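Long-range contacts in Zn-dependent hydrolase of metallo-beta-lactamase superfamily TM0207 (Thermotoga maritima, PDB 1VJN), which is a putative zinc-dependent hydrolase of the metallo-beta-lactamase superfamily whose natural substrate is not established: residues L143-G147 with P171-K175; P154-K158 with D188-F193. The contacts are given in a common frame with arbitrary orientation. Residues are numbered along the deposited sequence.

In the fold
Following the chain from its N terminus, the first segment met is on strand 141-145 of the eight-stranded mixed sheet, in the chain's second half. The strand runs out into the loop at V146 and G147; helix 154-163 then carries the chain back, and strand 168-172 re-enters the sheet beside its predecessor. Contact 1 closes this beta-alpha-beta crossover at the C-terminal ends of the two strands. Contact 2 begins inside that loop, at P154-K158, and ends beyond it, at D188-F193, so the two contacts cross rather than nest. Their centres lie about 10 Å apart, and A157 bridges them, its CB packing on V144 and V146. Together they tie sheet, crossover helix and helix 187-190 into one layered unit.

Contact 1: residues L143-G147 with P171-K175; sequences LVPVG and PMHYK
Two backbone hydrogen bonds join neighbouring parallel strands of a beta-alpha-beta unit: M172 N donates to V144 O (2.8 Å), and V146 N donates to M172 O (3.0 Å). The N-H and the C=O of M172, a selenomethionine, thus both point at the other strand, the first to V144 O, the second to V146 N, the usual parallel pattern. The register pairs V144 with P171 (CA-CA 4.9 Å) and P145 with M172 (CA-CA 4.6 Å). Two CA-H...O contacts accompany the hydrogen bonds, from P171 CA to V144 O and from P145 CA to M172 O, each 3.2 Å.

The strands end here. H173 has a left-handed backbone (phi/psi 66/50), which turns the chain and brings its O to 3.0 Å from G147 N. An ideal CB on G147 would clash with that carbonyl, so the close approach of the two loops depends on a residue without a side chain.

V144 and P171 lie on the sheet face covered by helices 154-163 and 187-190; P145 and M172 occupy the other. M172, with chi1 p and then t, t, extends back along the neighbouring strand, so that its CE lies 3.8 Å from P145 CD and its SE 4.3 Å from L143 CB. Loops at the C-terminal ends of such strands commonly carry the metal-site residues in this superfamily; H173, partly exposed beside D123, is consistent with that role. V146 CG2 touches both P171 CB (4.0 Å) and Y174 CD2 (3.9 Å), while P145 CB reaches 3.3 Å from H173 ND1.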
# COMPACT_ATOMS: atom_id res chain seq x y z
N LEU A 143 0.57 3.93 -0.13
CA LEU A 143 1.53 2.94 0.35
C LEU A 143 2.52 2.72 -0.79
O LEU A 143 2.14 2.22 -1.86
CB LEU A 143 0.82 1.65 0.71
CG LEU A 143 -0.42 1.84 1.61
CD1 LEU A 143 -1.11 0.48 1.85
CD2 LEU A 143 -0.10 2.46 2.89
N VAL A 144 3.78 3.12 -0.57
CA VAL A 144 4.71 3.28 -1.72
C VAL A 144 6.08 2.62 -1.39
O VAL A 144 6.62 2.85 -0.34
CB VAL A 144 4.85 4.80 -2.12
CG1 VAL A 144 5.46 5.60 -1.03
CG2 VAL A 144 5.72 5.00 -3.36
N PRO A 145 6.60 1.76 -2.29
CA PRO A 145 7.89 1.16 -2.11
C PRO A 145 8.99 2.19 -2.38
O PRO A 145 8.80 3.04 -3.23
CB PRO A 145 7.92 0.06 -3.19
CG PRO A 145 7.03 0.53 -4.24
CD PRO A 145 5.98 1.31 -3.54
N VAL A 146 10.09 2.14 -1.63
CA VAL A 146 11.17 3.09 -1.76
C VAL A 146 12.59 2.51 -1.70
O VAL A 146 13.56 3.27 -1.60
CB VAL A 146 11.07 4.17 -0.63
CG1 VAL A 146 9.73 4.90 -0.69
CG2 VAL A 146 11.32 3.57 0.79
N GLY A 147 12.74 1.19 -1.73
CA GLY A 147 14.07 0.57 -1.59
C GLY A 147 15.01 0.61 -2.79
O GLY A 147 16.19 0.32 -2.62
N PRO A 171 5.86 4.81 3.36
CA PRO A 171 6.88 4.04 2.59
C PRO A 171 6.90 2.55 3.00
O PRO A 171 6.55 2.18 4.15
CB PRO A 171 8.21 4.69 2.99
CG PRO A 171 7.95 5.30 4.40
CD PRO A 171 6.48 5.71 4.39
N MSE A 172 7.32 1.70 2.09
CA MSE A 172 7.53 0.31 2.44
C MSE A 172 8.66 -0.18 1.58
O MSE A 172 9.17 0.59 0.76
CB MSE A 172 6.27 -0.53 2.22
CG MSE A 172 5.71 -0.39 0.83
SE MSE A 172 3.92 -1.28 0.57
CE MSE A 172 3.76 -0.85 -1.35
N HIS A 173 9.06 -1.44 1.78
CA HIS A 173 10.03 -2.13 0.91
C HIS A 173 11.40 -1.43 1.01
O HIS A 173 11.97 -1.08 -0.01
CB HIS A 173 9.61 -2.10 -0.59
CG HIS A 173 8.55 -3.08 -0.98
ND1 HIS A 173 7.30 -2.68 -1.43
CD2 HIS A 173 8.56 -4.43 -1.06
CE1 HIS A 173 6.58 -3.75 -1.73
NE2 HIS A 173 7.32 -4.82 -1.51
N TYR A 174 11.88 -1.21 2.23
CA TYR A 174 13.17 -0.58 2.47
C TYR A 174 14.01 -1.48 3.39
O TYR A 174 13.51 -2.53 3.79
CB TYR A 174 12.97 0.83 3.09
CG TYR A 174 11.99 0.92 4.20
CD1 TYR A 174 12.35 0.59 5.47
CD2 TYR A 174 10.70 1.43 4.00
CE1 TYR A 174 11.48 0.67 6.51
CE2 TYR A 174 9.83 1.57 5.05
CZ TYR A 174 10.23 1.17 6.31
OH TYR A 174 9.39 1.24 7.40
N LYS A 175 15.26 -1.07 3.67
CA LYS A 175 16.20 -1.80 4.50
C LYS A 175 15.64 -2.02 5.89
O LYS A 175 15.22 -1.05 6.54
CB LYS A 175 17.54 -1.07 4.63
CG LYS A 175 18.65 -1.96 5.05
CD LYS A 175 20.01 -1.19 5.24
CE LYS A 175 20.57 -0.63 3.93
NZ LYS A 175 20.87 -1.69 2.88

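Contact 2: residues P154-K158 with D188-F193; sequences PKEAK and DFLKLF
The first turn of helix 154-163 meets a short helical segment that runs into a turn, an example of two helical elements packed side by side on one face of the sheet of a metallo-hydrolase fold. Residues 154-158 are regular alpha helix, with K158 N bonded to P154 O at 3.1 Å. The partner segment enters as helix at D188, and L190 to F193 form a type I beta turn, with F193 N donating to L190 O (3.2 Å). The backbones come closest at P154 and F189, whose CA atoms are 4.6 Å apart.

Besides making this closest backbone approach, P154 touches D188, F189 and L192. Its CB lies 3.6 Å from D188 O and 4.0 Å from both F189 CB and L192 CD1, so the proline ring packs directly against the backbone of D188 and the side chains of F189 and L192. F189, with chi1 t, sends its ring beneath the helix: CD1 is 3.4 Å from P154 O, which meets the ring edge, and CE1 is 3.7 Å from A157 CB. The same phenyl group reaches I169 and P171 of strand 168-172, filling the layer between helices and sheet.

Toward the turn the contact passes to L192, K158 and F193. L192, chi1 m and chi2 t, projects at the helix and touches P154, K155 and K158. K158 has chi1 to chi3 all t, and its extended aliphatic chain runs alongside L192 and over the F193 ring while its amine forms a salt bridge with D162 of the same helix. K158 CD lies over one face of the F193 ring, and K158 CE comes within 3.3 Å of L192 O.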
# COMPACT_ATOMS: atom_id res chain seq x y z
N PRO A 154 13.75 6.17 -3.80
CA PRO A 154 13.19 7.31 -3.09
C PRO A 154 12.74 8.50 -3.95
O PRO A 154 11.65 9.01 -3.73
CB PRO A 154 14.32 7.72 -2.11
CG PRO A 154 15.54 7.08 -2.59
CD PRO A 154 15.11 5.86 -3.35
N LYS A 155 13.56 8.94 -4.91
CA LYS A 155 13.17 10.07 -5.70
C LYS A 155 12.01 9.75 -6.62
O LYS A 155 11.12 10.57 -6.81
CB LYS A 155 14.36 10.58 -6.49
CG LYS A 155 15.55 11.00 -5.61
CD LYS A 155 16.65 11.71 -6.43
CE LYS A 155 17.61 12.57 -5.53
NZ LYS A 155 18.55 13.47 -6.32
N GLU A 156 11.99 8.55 -7.19
CA GLU A 156 10.90 8.15 -8.05
C GLU A 156 9.64 7.97 -7.21
O GLU A 156 8.55 8.21 -7.70
CB GLU A 156 11.20 6.82 -8.73
CG GLU A 156 12.32 6.86 -9.77
CD GLU A 156 12.79 5.46 -10.13
OE1 GLU A 156 13.29 4.70 -9.24
OE2 GLU A 156 12.66 5.12 -11.31
N ALA A 157 9.77 7.53 -5.95
CA ALA A 157 8.56 7.38 -5.11
C ALA A 157 7.93 8.73 -4.80
O ALA A 157 6.70 8.86 -4.82
CB ALA A 157 8.87 6.65 -3.85
N LYS A 158 8.75 9.73 -4.52
CA LYS A 158 8.20 11.09 -4.30
C LYS A 158 7.52 11.62 -5.58
O LYS A 158 6.51 12.31 -5.51
CB LYS A 158 9.28 12.08 -3.85
CG LYS A 158 8.71 13.42 -3.39
CD LYS A 158 9.83 14.36 -2.90
CE LYS A 158 9.28 15.70 -2.42
NZ LYS A 158 8.27 16.20 -3.37
N ASP A 188 16.63 7.65 3.25
CA ASP A 188 16.86 8.26 1.93
C ASP A 188 15.61 8.86 1.33
O ASP A 188 15.66 9.79 0.56
CB ASP A 188 17.41 7.23 0.94
CG ASP A 188 18.84 6.84 1.23
OD1 ASP A 188 19.39 7.22 2.28
OD2 ASP A 188 19.49 6.12 0.45
N PHE A 189 14.47 8.29 1.62
CA PHE A 189 13.20 8.87 1.22
C PHE A 189 12.83 10.03 2.13
O PHE A 189 12.41 11.11 1.68
CB PHE A 189 12.18 7.77 1.25
CG PHE A 189 10.81 8.16 0.81
CD1 PHE A 189 10.57 8.54 -0.49
CD2 PHE A 189 9.73 8.07 1.70
CE1 PHE A 189 9.30 8.86 -0.90
CE2 PHE A 189 8.46 8.40 1.30
CZ PHE A 189 8.23 8.78 0.00
N LEU A 190 13.00 9.86 3.44
CA LEU A 190 12.59 10.90 4.40
C LEU A 190 13.29 12.24 4.20
O LEU A 190 12.71 13.30 4.43
CB LEU A 190 12.82 10.44 5.85
CG LEU A 190 12.14 9.14 6.24
CD1 LEU A 190 12.40 8.78 7.72
CD2 LEU A 190 10.65 9.20 5.97
N LYS A 191 14.55 12.20 3.79
CA LYS A 191 15.30 13.42 3.54
C LYS A 191 14.71 14.30 2.41
O LYS A 191 15.08 15.45 2.26
CB LYS A 191 16.79 13.13 3.30
CG LYS A 191 17.10 12.17 2.17
CD LYS A 191 18.29 12.60 1.29
CE LYS A 191 19.59 12.80 2.06
NZ LYS A 191 20.61 13.57 1.23
N LEU A 192 13.76 13.77 1.64
CA LEU A 192 13.19 14.51 0.53
C LEU A 192 11.99 15.34 0.93
O LEU A 192 11.42 16.06 0.10
CB LEU A 192 12.79 13.52 -0.58
CG LEU A 192 13.94 12.67 -1.13
CD1 LEU A 192 13.39 11.62 -2.13
CD2 LEU A 192 15.06 13.53 -1.77
N PHE A 193 11.58 15.24 2.20
CA PHE A 193 10.41 15.93 2.71
C PHE A 193 10.80 16.81 3.91
O PHE A 193 11.85 16.65 4.53
CB PHE A 193 9.32 14.94 3.13
CG PHE A 193 8.88 14.01 2.02
CD1 PHE A 193 9.53 12.80 1.82
CD2 PHE A 193 7.79 14.32 1.21
CE1 PHE A 193 9.12 11.94 0.81
CE2 PHE A 193 7.39 13.47 0.18
CZ PHE A 193 8.05 12.27 -0.01